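Long-range contacts in chitinase A (Cycas revoluta, PDB 4MNK), which probably hydrolyses chitin, as a family 18 glycoside hydrolase, and binds chains of N-acetylglucosamine: residues E81-F86 and L117-P122; Y121-L126 and K165-E170; Y161-L166 and I221-A226. All coordinates share one frame; numbering follows the deposited sequence.

In the fold
All three contacts lie within the family 18 glycosyl hydrolase fold, a TIM barrel, and follow one another along the chain. Interaction 1 joins helix 80-90 to strand 114-119. Interaction 2 shares Y121 and P122 with it and takes the connection into helix 125-149 across to strand 165-166. Interaction 3 shares K165 and L166 with interaction 2 and leads to helix 217-227. Their centres are about 13 Å apart for interactions 1 and 2, about 11 Å for 2 and 3 and about 19 Å for 1 and 3. Y161 touches Y121, F167 and W169. Each interaction holds glycan-pocket residues, so the ends of strands 114-119 and 155-161 and their following loops line both sugar sites.

Interaction 1: residues E81-F86 and L117-P122; sequences EVRDNF and LDYEYP. With NAG (2-acetamido-2-deoxy-beta-D-glucopyranose), chain B.
F86 of helix 80-90 stacks on Y119, which lies within the DxDxE signature of the family 18 TIM barrel; the stack is offset, with centroids 4.6 Å apart and planes inclined by 21°. The side chains slide past each other in opposite directions, and each ring thus receives the other's CB on its face. F86 CB stands over the centre of the Y119 ring, 3.5 Å from the centroid, whereas Y119 CB lies nearer the rim of the F86 ring. The other face of Y119 is covered by its own chain, with P122 N over the ring centre, which leaves the tyrosine sandwiched between the helix and the loop after the strand. At its edge lies R83 CG, placed anti to the backbone N (chi1 -175°), 3.9 Å from Y119 CE2. The same CG also packs against the backbone, 3.6 Å from E120 O, and F86 CE1 approaches D118 O at 3.6 Å. D118 and E120 carry their carboxylates to the bound glycan, with D118 OD2 and E120 OE2 only 2.6 Å apart. The other carboxylate oxygen of the aspartate, D118 OD1, accepts a nearly straight hydrogen bond from N2 of the chain B sugar at 3.2 Å.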
loop_
_atom_site.group_PDB
_atom_site.type_symbol
_atom_site.label_atom_id
_atom_site.label_comp_id
_atom_site.label_asym_id
_atom_site.label_seq_id
_atom_site.Cartn_x
_atom_site.Cartn_y
_atom_site.Cartn_z
ATOM N N GLU A 81 3.805 15.293 -6.984
ATOM C CA GLU A 81 5.190 15.396 -7.448
ATOM C C GLU A 81 5.692 14.091 -8.067
ATOM O O GLU A 81 6.330 14.101 -9.126
ATOM C CB GLU A 81 6.103 15.843 -6.315
ATOM N N VAL A 82 5.396 12.972 -7.407
ATOM C CA VAL A 82 5.765 11.651 -7.916
ATOM C C VAL A 82 5.042 11.356 -9.230
ATOM O O VAL A 82 5.665 10.924 -10.201
ATOM C CB VAL A 82 5.489 10.531 -6.878
ATOM C CG1 VAL A 82 5.662 9.152 -7.509
ATOM C CG2 VAL A 82 6.407 10.678 -5.664
ATOM N N ARG A 83 3.734 11.601 -9.258
ATOM C CA ARG A 83 2.932 11.380 -10.458
ATOM C C ARG A 83 3.472 12.192 -11.642
ATOM O O ARG A 83 3.602 11.669 -12.751
ATOM C CB ARG A 83 1.463 11.714 -10.186
ATOM C CG ARG A 83 0.513 11.400 -11.336
ATOM C CD ARG A 83 -0.799 12.148 -11.172
ATOM N NE ARG A 83 -0.581 13.591 -11.076
ATOM C CZ ARG A 83 -1.453 14.458 -10.569
ATOM N NH1 ARG A 83 -2.625 14.046 -10.099
ATOM N NH2 ARG A 83 -1.146 15.747 -10.527
ATOM N N ASP A 84 3.802 13.459 -11.392
ATOM C CA ASP A 84 4.380 14.338 -12.414
ATOM C C ASP A 84 5.694 13.778 -12.946
ATOM O O ASP A 84 5.939 13.790 -14.155
ATOM C CB ASP A 84 4.634 15.744 -11.854
ATOM C CG ASP A 84 3.356 16.482 -11.483
ATOM O OD1 ASP A 84 2.251 16.048 -11.869
ATOM O OD2 ASP A 84 3.472 17.512 -10.788
ATOM N N ASN A 85 6.535 13.290 -12.035
ATOM C CA ASN A 85 7.824 12.722 -12.399
ATOM C C ASN A 85 7.706 11.444 -13.227
ATOM O O ASN A 85 8.424 11.288 -14.210
ATOM C CB ASN A 85 8.698 12.514 -11.161
ATOM C CG ASN A 85 9.310 13.806 -10.657
ATOM O OD1 ASN A 85 9.342 14.809 -11.370
ATOM N ND2 ASN A 85 9.800 13.788 -9.424
ATOM N N PHE A 86 6.799 10.545 -12.844
ATOM C CA PHE A 86 6.533 9.349 -13.650
ATOM C C PHE A 86 6.040 9.716 -15.049
ATOM O O PHE A 86 6.463 9.117 -16.038
ATOM C CB PHE A 86 5.517 8.424 -12.976
ATOM C CG PHE A 86 6.132 7.360 -12.104
ATOM C CD1 PHE A 86 5.895 7.352 -10.735
ATOM C CD2 PHE A 86 6.924 6.351 -12.652
ATOM C CE1 PHE A 86 6.443 6.364 -9.923
ATOM C CE2 PHE A 86 7.481 5.365 -11.847
ATOM C CZ PHE A 86 7.237 5.372 -10.479
ATOM N N LEU A 117 6.934 -0.330 -7.779
ATOM C CA LEU A 117 6.592 0.978 -8.326
ATOM C C LEU A 117 5.295 1.467 -7.705
ATOM O O LEU A 117 4.280 0.770 -7.759
ATOM C CB LEU A 117 6.447 0.906 -9.849
ATOM C CG LEU A 117 7.613 0.293 -10.629
ATOM C CD1 LEU A 117 7.278 0.228 -12.107
ATOM C CD2 LEU A 117 8.902 1.071 -10.404
ATOM N N ASP A 118 5.336 2.651 -7.101
ATOM C CA ASP A 118 4.136 3.273 -6.557
ATOM C C ASP A 118 3.832 4.546 -7.340
ATOM O O ASP A 118 4.370 5.618 -7.052
ATOM C CB ASP A 118 4.293 3.548 -5.055
ATOM C CG ASP A 118 3.000 4.021 -4.403
ATOM O OD1 ASP A 118 3.006 4.255 -3.176
ATOM O OD2 ASP A 118 1.976 4.164 -5.107
ATOM N N TYR A 119 2.962 4.390 -8.336
ATOM C CA TYR A 119 2.601 5.434 -9.285
ATOM C C TYR A 119 1.091 5.637 -9.228
ATOM O O TYR A 119 0.319 4.761 -9.626
ATOM C CB TYR A 119 3.044 5.004 -10.687
ATOM C CG TYR A 119 2.718 5.938 -11.841
ATOM C CD1 TYR A 119 2.811 5.477 -13.151
ATOM C CD2 TYR A 119 2.325 7.266 -11.637
ATOM C CE1 TYR A 119 2.536 6.303 -14.228
ATOM C CE2 TYR A 119 2.033 8.103 -12.717
ATOM C CZ TYR A 119 2.143 7.610 -14.007
ATOM O OH TYR A 119 1.869 8.420 -15.084
ATOM N N GLU A 120 0.679 6.795 -8.724
ATOM C CA GLU A 120 -0.733 7.066 -8.487
ATOM C C GLU A 120 -1.181 8.305 -9.269
ATOM O O GLU A 120 -1.074 9.418 -8.762
ATOM C CB GLU A 120 -0.987 7.214 -6.979
ATOM C CG GLU A 120 -0.627 5.951 -6.190
ATOM C CD GLU A 120 -0.712 6.104 -4.678
ATOM O OE1 GLU A 120 -1.521 6.914 -4.182
ATOM O OE2 GLU A 120 0.024 5.384 -3.976
ATOM N N TYR A 121 -1.690 8.140 -10.495
ATOM C CA TYR A 121 -1.956 6.851 -11.148
ATOM C C TYR A 121 -1.589 6.944 -12.632
ATOM O O TYR A 121 -1.503 8.052 -13.174
ATOM C CB TYR A 121 -3.442 6.485 -11.022
ATOM C CG TYR A 121 -3.923 6.408 -9.596
ATOM C CD1 TYR A 121 -3.824 5.224 -8.868
ATOM C CD2 TYR A 121 -4.460 7.530 -8.968
ATOM C CE1 TYR A 121 -4.257 5.159 -7.547
ATOM C CE2 TYR A 121 -4.888 7.479 -7.654
ATOM C CZ TYR A 121 -4.785 6.295 -6.950
ATOM O OH TYR A 121 -5.217 6.253 -5.648
ATOM N N PRO A 122 -1.373 5.789 -13.296
ATOM C CA PRO A 122 -1.101 5.785 -14.738
ATOM C C PRO A 122 -2.364 6.051 -15.563
ATOM O O PRO A 122 -2.883 5.157 -16.240
ATOM C CB PRO A 122 -0.550 4.379 -14.988
ATOM C CG PRO A 122 -1.143 3.546 -13.901
ATOM C CD PRO A 122 -1.228 4.444 -12.707
HETATM C C1 NAG B . -1.507 5.466 -0.513
HETATM C C2 NAG B . 0.025 5.507 -0.598
HETATM C C3 NAG B . 0.654 5.912 0.737
HETATM C C4 NAG B . -0.069 7.076 1.422
HETATM C C5 NAG B . -1.584 6.841 1.408
HETATM C C6 NAG B . -2.382 7.976 2.052
HETATM C C7 NAG B . 0.373 3.038 -0.492
HETATM C C8 NAG B . 1.092 1.876 -1.113
HETATM N N2 NAG B . 0.604 4.239 -1.041
HETATM O O1 NAG B . -2.049 5.316 -1.805
HETATM O O3 NAG B . 2.019 6.224 0.545
HETATM O O4 NAG B . 0.397 7.163 2.752
HETATM O O5 NAG B . -2.011 6.655 0.073
HETATM O O6 NAG B . -2.181 9.184 1.352
HETATM O O7 NAG B . -0.380 2.844 0.465
#

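Interaction 2: residues Y121-L126 and K165-E170; sequences YPEPQL and KLFPWE. With NAG (2-acetamido-2-deoxy-beta-D-glucopyranose), chain C.
Y121, P122 and E123 pack closely against L166 and F167, and no hydrogen bond crosses the contact. F167 turns its edge toward the face of Y121 in an offset edge-to-face pair, with planes at 89° and centroids 5.8 Å apart. F167 CZ leads the approach, 4.0 Å from Y121 CD2. The carboxylate of E123 comes to the same edge. With its CG between the backbone N and the carbonyl carbon (chi1 60°) and the chain bent again at chi2, the glutamate folds over until its CD is 3.7 Å from F167 CE1. Buried L166 completes this packed part: its CD1 is 3.8 Å from P122 O and 4.3 Å from P122 CG, and its CD2 makes a similar apolar contact with Y121 CB. Beyond this core the chains part toward solvent and take no further part in the contact, one through P124 into the exposed start of a helix, the other through a type I turn from F167 to E170. That turn holds W169 in the glycan pocket, its indole packed between F167 CB on one face and the chain C sugar on the other, where W169 NE1 is 3.5 Å from C8. On the inner side M128 of helix 125-149 touches both P122 and L166, while T173 of strand 173-174, paired antiparallel with strand 165-166, packs on E123 and L166.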
loop_
_atom_site.group_PDB
_atom_site.type_symbol
_atom_site.label_atom_id
_atom_site.label_comp_id
_atom_site.label_asym_id
_atom_site.label_seq_id
_atom_site.Cartn_x
_atom_site.Cartn_y
_atom_site.Cartn_z
ATOM N N TYR A 121 -1.690 8.140 -10.495
ATOM C CA TYR A 121 -1.956 6.851 -11.148
ATOM C C TYR A 121 -1.589 6.944 -12.632
ATOM O O TYR A 121 -1.503 8.052 -13.174
ATOM C CB TYR A 121 -3.442 6.485 -11.022
ATOM C CG TYR A 121 -3.923 6.408 -9.596
ATOM C CD1 TYR A 121 -3.824 5.224 -8.868
ATOM C CD2 TYR A 121 -4.460 7.530 -8.968
ATOM C CE1 TYR A 121 -4.257 5.159 -7.547
ATOM C CE2 TYR A 121 -4.888 7.479 -7.654
ATOM C CZ TYR A 121 -4.785 6.295 -6.950
ATOM O OH TYR A 121 -5.217 6.253 -5.648
ATOM N N PRO A 122 -1.373 5.789 -13.296
ATOM C CA PRO A 122 -1.101 5.785 -14.738
ATOM C C PRO A 122 -2.364 6.051 -15.563
ATOM O O PRO A 122 -2.883 5.157 -16.240
ATOM C CB PRO A 122 -0.550 4.379 -14.988
ATOM C CG PRO A 122 -1.143 3.546 -13.901
ATOM C CD PRO A 122 -1.228 4.444 -12.707
ATOM N N GLU A 123 -2.844 7.289 -15.486
ATOM C CA GLU A 123 -4.015 7.740 -16.226
ATOM C C GLU A 123 -3.782 9.198 -16.632
ATOM O O GLU A 123 -3.069 9.918 -15.934
ATOM C CB GLU A 123 -5.295 7.573 -15.388
ATOM C CG GLU A 123 -5.333 8.331 -14.056
ATOM C CD GLU A 123 -5.784 9.777 -14.201
ATOM O OE1 GLU A 123 -6.420 10.112 -15.224
ATOM O OE2 GLU A 123 -5.503 10.579 -13.285
ATOM N N PRO A 124 -4.376 9.644 -17.758
ATOM C CA PRO A 124 -5.275 8.945 -18.685
ATOM C C PRO A 124 -4.565 7.951 -19.618
ATOM O O PRO A 124 -3.453 7.508 -19.317
ATOM C CB PRO A 124 -5.918 10.092 -19.472
ATOM C CG PRO A 124 -4.909 11.165 -19.447
ATOM C CD PRO A 124 -4.233 11.069 -18.113
ATOM N N GLN A 125 -5.207 7.602 -20.733
ATOM C CA GLN A 125 -4.718 6.532 -21.609
ATOM C C GLN A 125 -3.248 6.675 -22.017
ATOM O O GLN A 125 -2.503 5.694 -21.989
ATOM C CB GLN A 125 -5.617 6.378 -22.845
ATOM C CG GLN A 125 -5.263 5.203 -23.762
ATOM C CD GLN A 125 -5.292 3.848 -23.062
ATOM O OE1 GLN A 125 -6.144 3.585 -22.211
ATOM N NE2 GLN A 125 -4.362 2.976 -23.434
ATOM N N LEU A 126 -2.834 7.887 -22.389
ATOM C CA LEU A 126 -1.438 8.137 -22.753
ATOM C C LEU A 126 -0.480 7.712 -21.642
ATOM O O LEU A 126 0.555 7.095 -21.905
ATOM C CB LEU A 126 -1.209 9.611 -23.112
ATOM C CG LEU A 126 0.248 10.020 -23.380
ATOM C CD1 LEU A 126 0.844 9.251 -24.560
ATOM C CD2 LEU A 126 0.364 11.518 -23.599
ATOM N N LYS A 165 -10.460 -0.521 -13.122
ATOM C CA LYS A 165 -10.766 0.604 -14.003
ATOM C C LYS A 165 -10.339 1.924 -13.374
ATOM O O LYS A 165 -10.592 2.175 -12.193
ATOM C CB LYS A 165 -12.267 0.666 -14.316
ATOM C CG LYS A 165 -12.873 -0.608 -14.887
ATOM C CD LYS A 165 -12.581 -0.777 -16.368
ATOM C CE LYS A 165 -13.272 -2.019 -16.913
ATOM N NZ LYS A 165 -13.112 -2.144 -18.385
ATOM N N LEU A 166 -9.687 2.763 -14.171
ATOM C CA LEU A 166 -9.364 4.123 -13.765
ATOM C C LEU A 166 -10.217 5.081 -14.594
ATOM O O LEU A 166 -9.865 5.379 -15.732
ATOM C CB LEU A 166 -7.872 4.415 -13.981
ATOM C CG LEU A 166 -6.851 3.575 -13.205
ATOM C CD1 LEU A 166 -5.454 3.723 -13.792
ATOM C CD2 LEU A 166 -6.850 3.950 -11.728
ATOM N N PHE A 167 -11.347 5.552 -14.066
ATOM C CA PHE A 167 -11.879 5.214 -12.745
ATOM C C PHE A 167 -13.291 4.621 -12.940
ATOM O O PHE A 167 -13.881 4.821 -14.003
ATOM C CB PHE A 167 -11.869 6.471 -11.868
ATOM C CG PHE A 167 -10.482 6.982 -11.579
ATOM C CD1 PHE A 167 -9.864 7.887 -12.440
ATOM C CD2 PHE A 167 -9.782 6.533 -10.465
ATOM C CE1 PHE A 167 -8.571 8.346 -12.186
ATOM C CE2 PHE A 167 -8.489 6.985 -10.202
ATOM C CZ PHE A 167 -7.884 7.896 -11.065
ATOM N N PRO A 168 -13.823 3.893 -11.934
ATOM C CA PRO A 168 -15.100 3.181 -12.115
ATOM C C PRO A 168 -16.304 4.050 -12.495
ATOM O O PRO A 168 -17.218 3.558 -13.163
ATOM C CB PRO A 168 -15.329 2.511 -10.752
ATOM C CG PRO A 168 -14.438 3.234 -9.800
ATOM C CD PRO A 168 -13.245 3.624 -10.605
ATOM N N TRP A 169 -16.306 5.315 -12.080
ATOM C CA TRP A 169 -17.394 6.246 -12.421
ATOM C C TRP A 169 -17.205 6.930 -13.780
ATOM O O TRP A 169 -18.168 7.433 -14.368
ATOM C CB TRP A 169 -17.586 7.286 -11.312
ATOM C CG TRP A 169 -16.405 8.190 -11.095
ATOM C CD1 TRP A 169 -16.179 9.400 -11.690
ATOM C CD2 TRP A 169 -15.293 7.961 -10.220
ATOM N NE1 TRP A 169 -14.996 9.936 -11.242
ATOM C CE2 TRP A 169 -14.431 9.075 -10.338
ATOM C CE3 TRP A 169 -14.941 6.923 -9.346
ATOM C CZ2 TRP A 169 -13.237 9.180 -9.617
ATOM C CZ3 TRP A 169 -13.752 7.029 -8.628
ATOM C CH2 TRP A 169 -12.916 8.150 -8.769
ATOM N N GLU A 170 -15.963 6.950 -14.263
ATOM C CA GLU A 170 -15.618 7.526 -15.562
ATOM C C GLU A 170 -14.318 6.888 -16.044
ATOM O O GLU A 170 -13.225 7.300 -15.647
ATOM C CB GLU A 170 -15.483 9.052 -15.462
ATOM C CG GLU A 170 -15.429 9.774 -16.805
ATOM C CD GLU A 170 -15.823 11.239 -16.703
ATOM O OE1 GLU A 170 -16.845 11.621 -17.311
ATOM O OE2 GLU A 170 -15.122 12.009 -16.013
HETATM C C1 NAG C . -16.201 9.669 -5.745
HETATM C C2 NAG C . -15.332 10.890 -6.046
HETATM C C3 NAG C . -13.851 10.626 -5.757
HETATM C C4 NAG C . -13.600 9.880 -4.443
HETATM C C5 NAG C . -14.582 8.705 -4.327
HETATM C C6 NAG C . -14.457 7.923 -3.021
HETATM C C7 NAG C . -16.277 12.270 -7.837
HETATM C C8 NAG C . -16.326 12.524 -9.314
HETATM N N2 NAG C . -15.492 11.269 -7.439
HETATM O O1 NAG C . -17.563 10.031 -5.804
HETATM O O3 NAG C . -13.140 11.845 -5.763
HETATM O O4 NAG C . -12.270 9.407 -4.481
HETATM O O5 NAG C . -15.913 9.170 -4.453
HETATM O O6 NAG C . -14.785 8.741 -1.918
HETATM O O7 NAG C . -16.937 12.970 -7.070
#

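Interaction 3: residues Y161-L166 and I221-A226; sequences YFHQKL and IESFLA. With NAG (2-acetamido-2-deoxy-beta-D-glucopyranose), chain D.
S223 OG, set between its backbone N and carbonyl carbon (chi1 77°), stands over the centre of the imidazole of H163, whose CG is anti to the backbone N (chi1 -158°). S223 CB lies over the same ring in a CH-pi contact, 3.4 Å from H163 CE1. OG is also gripped by the backbone: Q164 N donates to it at 2.9 Å with an N-H...O angle of 167°, and OG itself bonds to G220 O in the preceding turn of the helix. K165 N donates to H163 ND1 at 3.0 Å in the ring plane, which helps to set the rotation of the imidazole. Next to the serine, F224 offers one ring face to Q164, whose CB is 3.9 Å from the ring centroid. At the rim of the phenylalanine lie the carbonyls of the loop, with Y161 O 3.5 Å from F224 CE1. Both polar atoms of the Q164 amide are bonded: a water donates to OE1 and to S223 O, joining loop and helix a second time, while NE2 bonds to Y175 O and E174 OE2. Helix 217-227 is thus joined to the loop after barrel strand 155-161 by the S223 bond, the water and the F224 packing. On the loop's other side, Y161 OH donates to O7 of the chain D sugar at 2.6 Å and F162 CE1 lies by its C8 methyl, an acetamido-binding arrangement in a glycan pocket of this TIM-barrel chitinase.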
loop_
_atom_site.group_PDB
_atom_site.type_symbol
_atom_site.label_atom_id
_atom_site.label_comp_id
_atom_site.label_asym_id
_atom_site.label_seq_id
_atom_site.Cartn_x
_atom_site.Cartn_y
_atom_site.Cartn_z
ATOM N N TYR A 161 -4.597 0.961 -7.826
ATOM C CA TYR A 161 -5.878 1.459 -7.350
ATOM C C TYR A 161 -6.745 0.276 -6.917
ATOM O O TYR A 161 -6.519 -0.857 -7.355
ATOM C CB TYR A 161 -6.538 2.229 -8.496
ATOM C CG TYR A 161 -7.772 3.035 -8.156
ATOM C CD1 TYR A 161 -8.974 2.796 -8.817
ATOM C CD2 TYR A 161 -7.733 4.056 -7.205
ATOM C CE1 TYR A 161 -10.111 3.538 -8.533
ATOM C CE2 TYR A 161 -8.867 4.803 -6.909
ATOM C CZ TYR A 161 -10.051 4.537 -7.580
ATOM O OH TYR A 161 -11.186 5.266 -7.304
ATOM N N PHE A 162 -7.733 0.531 -6.059
ATOM C CA PHE A 162 -8.581 -0.545 -5.539
ATOM C C PHE A 162 -9.335 -1.284 -6.644
ATOM O O PHE A 162 -9.698 -2.449 -6.478
ATOM C CB PHE A 162 -9.554 -0.019 -4.471
ATOM C CG PHE A 162 -10.881 0.449 -5.012
ATOM C CD1 PHE A 162 -11.014 1.708 -5.592
ATOM C CD2 PHE A 162 -12.006 -0.367 -4.920
ATOM C CE1 PHE A 162 -12.243 2.142 -6.086
ATOM C CE2 PHE A 162 -13.235 0.057 -5.412
ATOM C CZ PHE A 162 -13.358 1.313 -5.994
ATOM N N HIS A 163 -9.544 -0.591 -7.763
ATOM C CA HIS A 163 -10.359 -1.074 -8.872
ATOM C C HIS A 163 -9.508 -1.197 -10.132
ATOM O O HIS A 163 -8.551 -0.443 -10.325
ATOM C CB HIS A 163 -11.499 -0.086 -9.116
ATOM C CG HIS A 163 -12.680 -0.671 -9.826
ATOM N ND1 HIS A 163 -12.696 -0.902 -11.184
ATOM C CD2 HIS A 163 -13.899 -1.040 -9.366
ATOM C CE1 HIS A 163 -13.870 -1.401 -11.529
ATOM N NE2 HIS A 163 -14.618 -1.495 -10.444
ATOM N N GLN A 164 -9.871 -2.148 -10.988
ATOM C CA GLN A 164 -9.161 -2.390 -12.241
ATOM C C GLN A 164 -9.356 -1.254 -13.253
ATOM O O GLN A 164 -8.507 -1.044 -14.122
ATOM C CB GLN A 164 -9.587 -3.747 -12.820
ATOM C CG GLN A 164 -8.804 -4.220 -14.047
ATOM C CD GLN A 164 -9.500 -3.902 -15.365
ATOM O OE1 GLN A 164 -10.712 -3.676 -15.411
ATOM N NE2 GLN A 164 -8.732 -3.895 -16.446
ATOM N N LYS A 165 -10.460 -0.521 -13.122
ATOM C CA LYS A 165 -10.766 0.604 -14.003
ATOM C C LYS A 165 -10.339 1.924 -13.374
ATOM O O LYS A 165 -10.592 2.175 -12.193
ATOM C CB LYS A 165 -12.267 0.666 -14.316
ATOM C CG LYS A 165 -12.873 -0.608 -14.887
ATOM C CD LYS A 165 -12.581 -0.777 -16.368
ATOM C CE LYS A 165 -13.272 -2.019 -16.913
ATOM N NZ LYS A 165 -13.112 -2.144 -18.385
ATOM N N LEU A 166 -9.687 2.763 -14.171
ATOM C CA LEU A 166 -9.364 4.123 -13.765
ATOM C C LEU A 166 -10.217 5.081 -14.594
ATOM O O LEU A 166 -9.865 5.379 -15.732
ATOM C CB LEU A 166 -7.872 4.415 -13.981
ATOM C CG LEU A 166 -6.851 3.575 -13.205
ATOM C CD1 LEU A 166 -5.454 3.723 -13.792
ATOM C CD2 LEU A 166 -6.850 3.950 -11.728
ATOM N N ILE A 221 -11.620 -5.921 -5.831
ATOM C CA ILE A 221 -11.028 -7.239 -6.054
ATOM C C ILE A 221 -11.773 -7.996 -7.160
ATOM O O ILE A 221 -11.143 -8.549 -8.070
ATOM C CB ILE A 221 -10.955 -8.067 -4.736
ATOM C CG1 ILE A 221 -9.904 -7.480 -3.777
ATOM C CG2 ILE A 221 -10.682 -9.550 -5.014
ATOM C CD1 ILE A 221 -8.455 -7.549 -4.267
ATOM N N GLU A 222 -13.106 -7.992 -7.085
ATOM C CA GLU A 222 -13.957 -8.595 -8.116
ATOM C C GLU A 222 -13.587 -8.081 -9.512
ATOM O O GLU A 222 -13.520 -8.859 -10.466
ATOM C CB GLU A 222 -15.443 -8.319 -7.838
ATOM C CG GLU A 222 -16.041 -9.056 -6.627
ATOM C CD GLU A 222 -16.338 -10.525 -6.888
ATOM O OE1 GLU A 222 -16.306 -11.323 -5.925
ATOM O OE2 GLU A 222 -16.608 -10.887 -8.051
ATOM N N SER A 223 -13.329 -6.777 -9.623
ATOM C CA SER A 223 -13.034 -6.156 -10.918
ATOM C C SER A 223 -11.731 -6.654 -11.541
ATOM O O SER A 223 -11.658 -6.860 -12.752
ATOM C CB SER A 223 -13.053 -4.625 -10.823
ATOM O OG SER A 223 -11.883 -4.102 -10.209
ATOM N N PHE A 224 -10.705 -6.847 -10.715
ATOM C CA PHE A 224 -9.442 -7.403 -11.199
ATOM C C PHE A 224 -9.601 -8.855 -11.647
ATOM O O PHE A 224 -9.080 -9.250 -12.691
ATOM C CB PHE A 224 -8.349 -7.293 -10.135
ATOM C CG PHE A 224 -7.746 -5.920 -10.023
ATOM C CD1 PHE A 224 -8.113 -5.071 -8.985
ATOM C CD2 PHE A 224 -6.809 -5.476 -10.954
ATOM C CE1 PHE A 224 -7.554 -3.797 -8.877
ATOM C CE2 PHE A 224 -6.246 -4.204 -10.857
ATOM C CZ PHE A 224 -6.620 -3.364 -9.814
ATOM N N LEU A 225 -10.332 -9.637 -10.856
ATOM C CA LEU A 225 -10.568 -11.044 -11.168
ATOM C C LEU A 225 -11.412 -11.230 -12.426
ATOM O O LEU A 225 -11.131 -12.114 -13.238
ATOM C CB LEU A 225 -11.199 -11.761 -9.973
ATOM C CG LEU A 225 -10.282 -11.862 -8.747
ATOM C CD1 LEU A 225 -11.054 -12.334 -7.532
ATOM C CD2 LEU A 225 -9.101 -12.773 -9.020
ATOM N N ALA A 226 -12.423 -10.379 -12.590
ATOM C CA ALA A 226 -13.297 -10.417 -13.767
ATOM C C ALA A 226 -12.549 -10.048 -15.046
ATOM O O ALA A 226 -12.876 -10.542 -16.127
ATOM C CB ALA A 226 -14.494 -9.504 -13.573
HETATM C C1 NAG D . -11.462 9.777 -3.343
HETATM C C2 NAG D . -10.280 8.807 -3.298
HETATM C C3 NAG D . -9.296 9.139 -2.174
HETATM C C4 NAG D . -8.950 10.626 -2.129
HETATM C C5 NAG D . -10.211 11.490 -2.257
HETATM C C6 NAG D . -9.879 12.980 -2.333
HETATM C C7 NAG D . -10.978 6.637 -4.200
HETATM C C8 NAG D . -11.457 5.248 -3.892
HETATM N N2 NAG D . -10.746 7.437 -3.157
HETATM O O3 NAG D . -8.124 8.371 -2.347
HETATM O O4 NAG D . -8.286 10.909 -0.914
HETATM O O5 NAG D . -10.986 11.111 -3.386
HETATM O O6 NAG D . -9.148 13.262 -3.507
HETATM O O7 NAG D . -10.825 6.992 -5.371
HETATM O O HOH W 1 -12.833 -5.315 -14.588
#